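Local coordinates for DNA-damage inducible protein DDI1-like protein (Leishmania major, PDB 5YQ8), which probably acts as an aspartic protease, cutting peptide bonds through the retropepsin-like domain that this dimeric construct represents, at residues T4-P9 and V118-E123. Residues are numbered along the deposited sequence; the frame is centred on the assembly and turned at random.
Sequences TMLYVP and VPFLPE
Leu6 and Val8 meet the ring of Phe120 where the first strand of this retropepsin fold, 7-12, passes the segment leaving strand 116-119. The two segments run obliquely, their directions 135° apart, and share a single direct backbone hydrogen bond, Leu121 N to Tyr7 O (2.9 Å), nearly straight at 170°. The same carbonyl oxygen lies at the edge of the Phe120 ring and also receives a CA-H...O contact from Phe120 CA. Farther along, where the backbones part, a water bridges them: it donates to Leu121 O and accepts from Tyr7 N.

Apolar packing fills the middle and the far end of the contact. The branched end of Leu6 suits a flat partner, and its CD2 stands over one face of the Phe120 ring, 4.0 Å from the centroid, in a CH-pi contact. Val8 CG1, set beside the backbone N (chi1 -69°), reaches Phe120 CD1 at 3.6 Å; Ile104 and Leu111 continue this buried core, and the side chain of Leu6 lies about 8 Å from that of Asp22, the probable catalytic aspartate. Nearer the surface, Leu121 spreads its two methyls, CD1 to Tyr7 CB and CD2 to the rigid ring of Pro9 (CD2 to CD, 3.7 Å).

Polar groups suit the more exposed end. Glu123 bends at chi2, bringing OE2 to 3.1 Å from Thr4 OG1, a possible hydrogen bond, while a second water, bound by Met5 N, donates to that same OE2 at 3.0 Å.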
ATOM      1  N   THR A   4       9.270  -0.180   9.486  1.00 13.29           N
ATOM      2  CA  THR A   4       8.152   0.652   9.916  1.00 13.53           C
ATOM      3  C   THR A   4       7.097   0.838   8.800  1.00 11.96           C
ATOM      4  O   THR A   4       7.397   1.146   7.693  1.00 11.32           O
ATOM      5  CB  THR A   4       8.682   2.023  10.340  1.00 13.89           C
ATOM      6  OG1 THR A   4       9.613   1.815  11.403  1.00 16.36           O
ATOM      7  CG2 THR A   4       7.541   2.973  10.818  1.00 14.17           C
ATOM      8  N   MET A   5       5.845   0.699   9.127  1.00 12.09           N
ATOM      9  CA  MET A   5       4.779   0.954   8.099  1.00 12.25           C
ATOM     10  C   MET A   5       4.595   2.432   7.989  1.00 11.21           C
ATOM     11  O   MET A   5       5.028   3.123   8.880  1.00 13.19           O
ATOM     12  CB  MET A   5       3.446   0.285   8.477  1.00 12.87           C
ATOM     13  CG  MET A   5       3.574  -1.160   8.867  1.00 14.07           C
ATOM     14  SD  MET A   5       3.793  -2.323   7.512  1.00 15.88           S
ATOM     15  CE  MET A   5       5.531  -2.441   7.472  1.00 14.59           C
ATOM     16  N   LEU A   6       3.962   2.926   6.931  1.00 10.08           N
ATOM     17  CA  LEU A   6       3.916   4.382   6.623  1.00  9.44           C
ATOM     18  C   LEU A   6       2.684   5.022   7.252  1.00  9.17           C
ATOM     19  O   LEU A   6       1.570   4.682   6.893  1.00  8.58           O
ATOM     20  CB  LEU A   6       3.864   4.664   5.107  1.00  8.93           C
ATOM     21  CG  LEU A   6       4.981   4.050   4.286  1.00  8.98           C
ATOM     22  CD1 LEU A   6       4.921   4.515   2.810  1.00  8.50           C
ATOM     23  CD2 LEU A   6       6.357   4.398   4.926  1.00  9.19           C
ATOM     24  N   TYR A   7       2.916   5.932   8.197  1.00  9.44           N
ATOM     25  CA  TYR A   7       1.875   6.804   8.749  1.00  9.46           C
ATOM     26  C   TYR A   7       2.273   8.269   8.641  1.00  8.79           C
ATOM     27  O   TYR A   7       3.409   8.598   8.762  1.00 10.18           O
ATOM     28  CB  TYR A   7       1.598   6.468  10.198  1.00  9.56           C
ATOM     29  CG  TYR A   7       0.938   5.136  10.403  1.00 10.14           C
ATOM     30  CD1 TYR A   7       1.674   3.922  10.376  1.00 10.05           C
ATOM     31  CD2 TYR A   7      -0.407   5.073  10.732  1.00 10.29           C
ATOM     32  CE1 TYR A   7       1.037   2.721  10.558  1.00 10.11           C
ATOM     33  CE2 TYR A   7      -1.034   3.855  10.957  1.00 10.41           C
ATOM     34  CZ  TYR A   7      -0.332   2.707  10.843  1.00 10.24           C
ATOM     35  OH  TYR A   7      -1.018   1.598  11.096  1.00  9.94           O
ATOM     36  N   VAL A   8       1.319   9.119   8.352  1.00  7.97           N
ATOM     37  CA  VAL A   8       1.462  10.538   8.476  1.00  7.51           C
ATOM     38  C   VAL A   8       0.488  11.116   9.484  1.00  7.07           C
ATOM     39  O   VAL A   8      -0.646  10.628   9.623  1.00  6.52           O
ATOM     40  CB  VAL A   8       1.308  11.207   7.137  1.00  7.69           C
ATOM     41  CG1 VAL A   8       2.491  10.865   6.242  1.00  7.73           C
ATOM     42  CG2 VAL A   8      -0.046  10.877   6.482  1.00  7.92           C
ATOM     43  N   PRO A   9       0.926  12.176  10.195  1.00  7.30           N
ATOM     44  CA  PRO A   9      -0.051  12.893  11.023  1.00  7.66           C
ATOM     45  C   PRO A   9      -0.868  13.913  10.210  1.00  8.13           C
ATOM     46  O   PRO A   9      -0.484  14.317   9.135  1.00  9.67           O
ATOM     47  CB  PRO A   9       0.811  13.574  12.050  1.00  7.55           C
ATOM     48  CG  PRO A   9       2.119  13.868  11.238  1.00  7.70           C
ATOM     49  CD  PRO A   9       2.285  12.751  10.288  1.00  7.18           C
ATOM     50  N   VAL A 118       5.366  15.888   4.035  1.00 13.65           N
ATOM     51  CA  VAL A 118       5.128  15.428   5.393  1.00 12.88           C
ATOM     52  C   VAL A 118       6.005  14.189   5.580  1.00 12.89           C
ATOM     53  O   VAL A 118       5.803  13.202   4.909  1.00 11.62           O
ATOM     54  CB  VAL A 118       3.666  14.978   5.600  1.00 13.07           C
ATOM     55  CG1 VAL A 118       3.320  14.758   7.052  1.00 12.12           C
ATOM     56  CG2 VAL A 118       2.757  16.043   5.135  1.00 13.63           C
ATOM     57  N   PRO A 119       6.897  14.189   6.579  1.00 13.25           N
ATOM     58  CA  PRO A 119       7.705  13.016   6.845  1.00 13.80           C
ATOM     59  C   PRO A 119       6.853  11.958   7.555  1.00 13.65           C
ATOM     60  O   PRO A 119       5.953  12.286   8.326  1.00 14.11           O
ATOM     61  CB  PRO A 119       8.819  13.527   7.750  1.00 13.67           C
ATOM     62  CG  PRO A 119       8.391  14.850   8.260  1.00 13.76           C
ATOM     63  CD  PRO A 119       7.048  15.183   7.640  1.00 14.48           C
ATOM     64  N   PHE A 120       7.121  10.709   7.209  1.00 13.15           N
ATOM     65  CA  PHE A 120       6.492   9.558   7.813  1.00 12.07           C
ATOM     66  C   PHE A 120       6.950   9.513   9.225  1.00 12.40           C
ATOM     67  O   PHE A 120       8.160   9.803   9.548  1.00 13.02           O
ATOM     68  CB  PHE A 120       6.851   8.262   7.079  1.00 11.73           C
ATOM     69  CG  PHE A 120       6.319   8.231   5.661  1.00 11.74           C
ATOM     70  CD1 PHE A 120       4.953   8.376   5.406  1.00 11.03           C
ATOM     71  CD2 PHE A 120       7.188   8.129   4.571  1.00 11.51           C
ATOM     72  CE1 PHE A 120       4.474   8.430   4.081  1.00 11.26           C
ATOM     73  CE2 PHE A 120       6.696   8.169   3.260  1.00 11.76           C
ATOM     74  CZ  PHE A 120       5.334   8.320   3.017  1.00 10.87           C
ATOM     75  N   LEU A 121       6.002   9.124  10.066  1.00 12.32           N
ATOM     76  CA  LEU A 121       6.251   9.068  11.460  1.00 12.91           C
ATOM     77  C   LEU A 121       7.275   7.987  11.754  1.00 13.23           C
ATOM     78  O   LEU A 121       7.239   6.909  11.125  1.00 13.00           O
ATOM     79  CB  LEU A 121       4.981   8.759  12.239  1.00 13.22           C
ATOM     80  CG  LEU A 121       3.837   9.761  12.180  1.00 13.18           C
ATOM     81  CD1 LEU A 121       2.604   9.089  12.707  1.00 12.76           C
ATOM     82  CD2 LEU A 121       4.144  10.997  13.005  1.00 13.26           C
ATOM     83  N   PRO A 122       8.167   8.257  12.736  1.00 13.75           N
ATOM     84  CA  PRO A 122       9.131   7.248  13.151  1.00 13.82           C
ATOM     85  C   PRO A 122       8.466   6.144  13.896  1.00 13.37           C
ATOM     86  O   PRO A 122       7.394   6.324  14.386  1.00 12.37           O
ATOM     87  CB  PRO A 122      10.083   8.021  14.048  1.00 13.88           C
ATOM     88  CG  PRO A 122       9.365   9.231  14.395  1.00 13.81           C
ATOM     89  CD  PRO A 122       8.525   9.578  13.259  1.00 13.28           C
ATOM     90  N   GLU A 123       9.101   4.990  13.955  1.00 14.96           N
ATOM     91  CA  GLU A 123       8.487   3.804  14.596  1.00 16.81           C
ATOM     92  C   GLU A 123       8.103   4.115  16.007  1.00 16.65           C
ATOM     93  O   GLU A 123       7.057   3.645  16.478  1.00 16.90           O
ATOM     94  CB  GLU A 123       9.473   2.606  14.629  1.00 19.44           C
ATOM     95  CG  GLU A 123       8.921   1.242  15.134  1.00 21.49           C
ATOM     96  CD  GLU A 123       7.544   0.876  14.571  1.00 24.05           C
ATOM     97  OE1 GLU A 123       6.578   0.713  15.385  1.00 28.48           O
ATOM     98  OE2 GLU A 123       7.396   0.776  13.327  1.00 27.01           O
TER
HETATM   99  O   HOH W   1       5.427   5.477   9.449  1.00  5.89           O
HETATM  100  O   HOH W   2       5.184  -0.375  11.621  1.00 11.04           O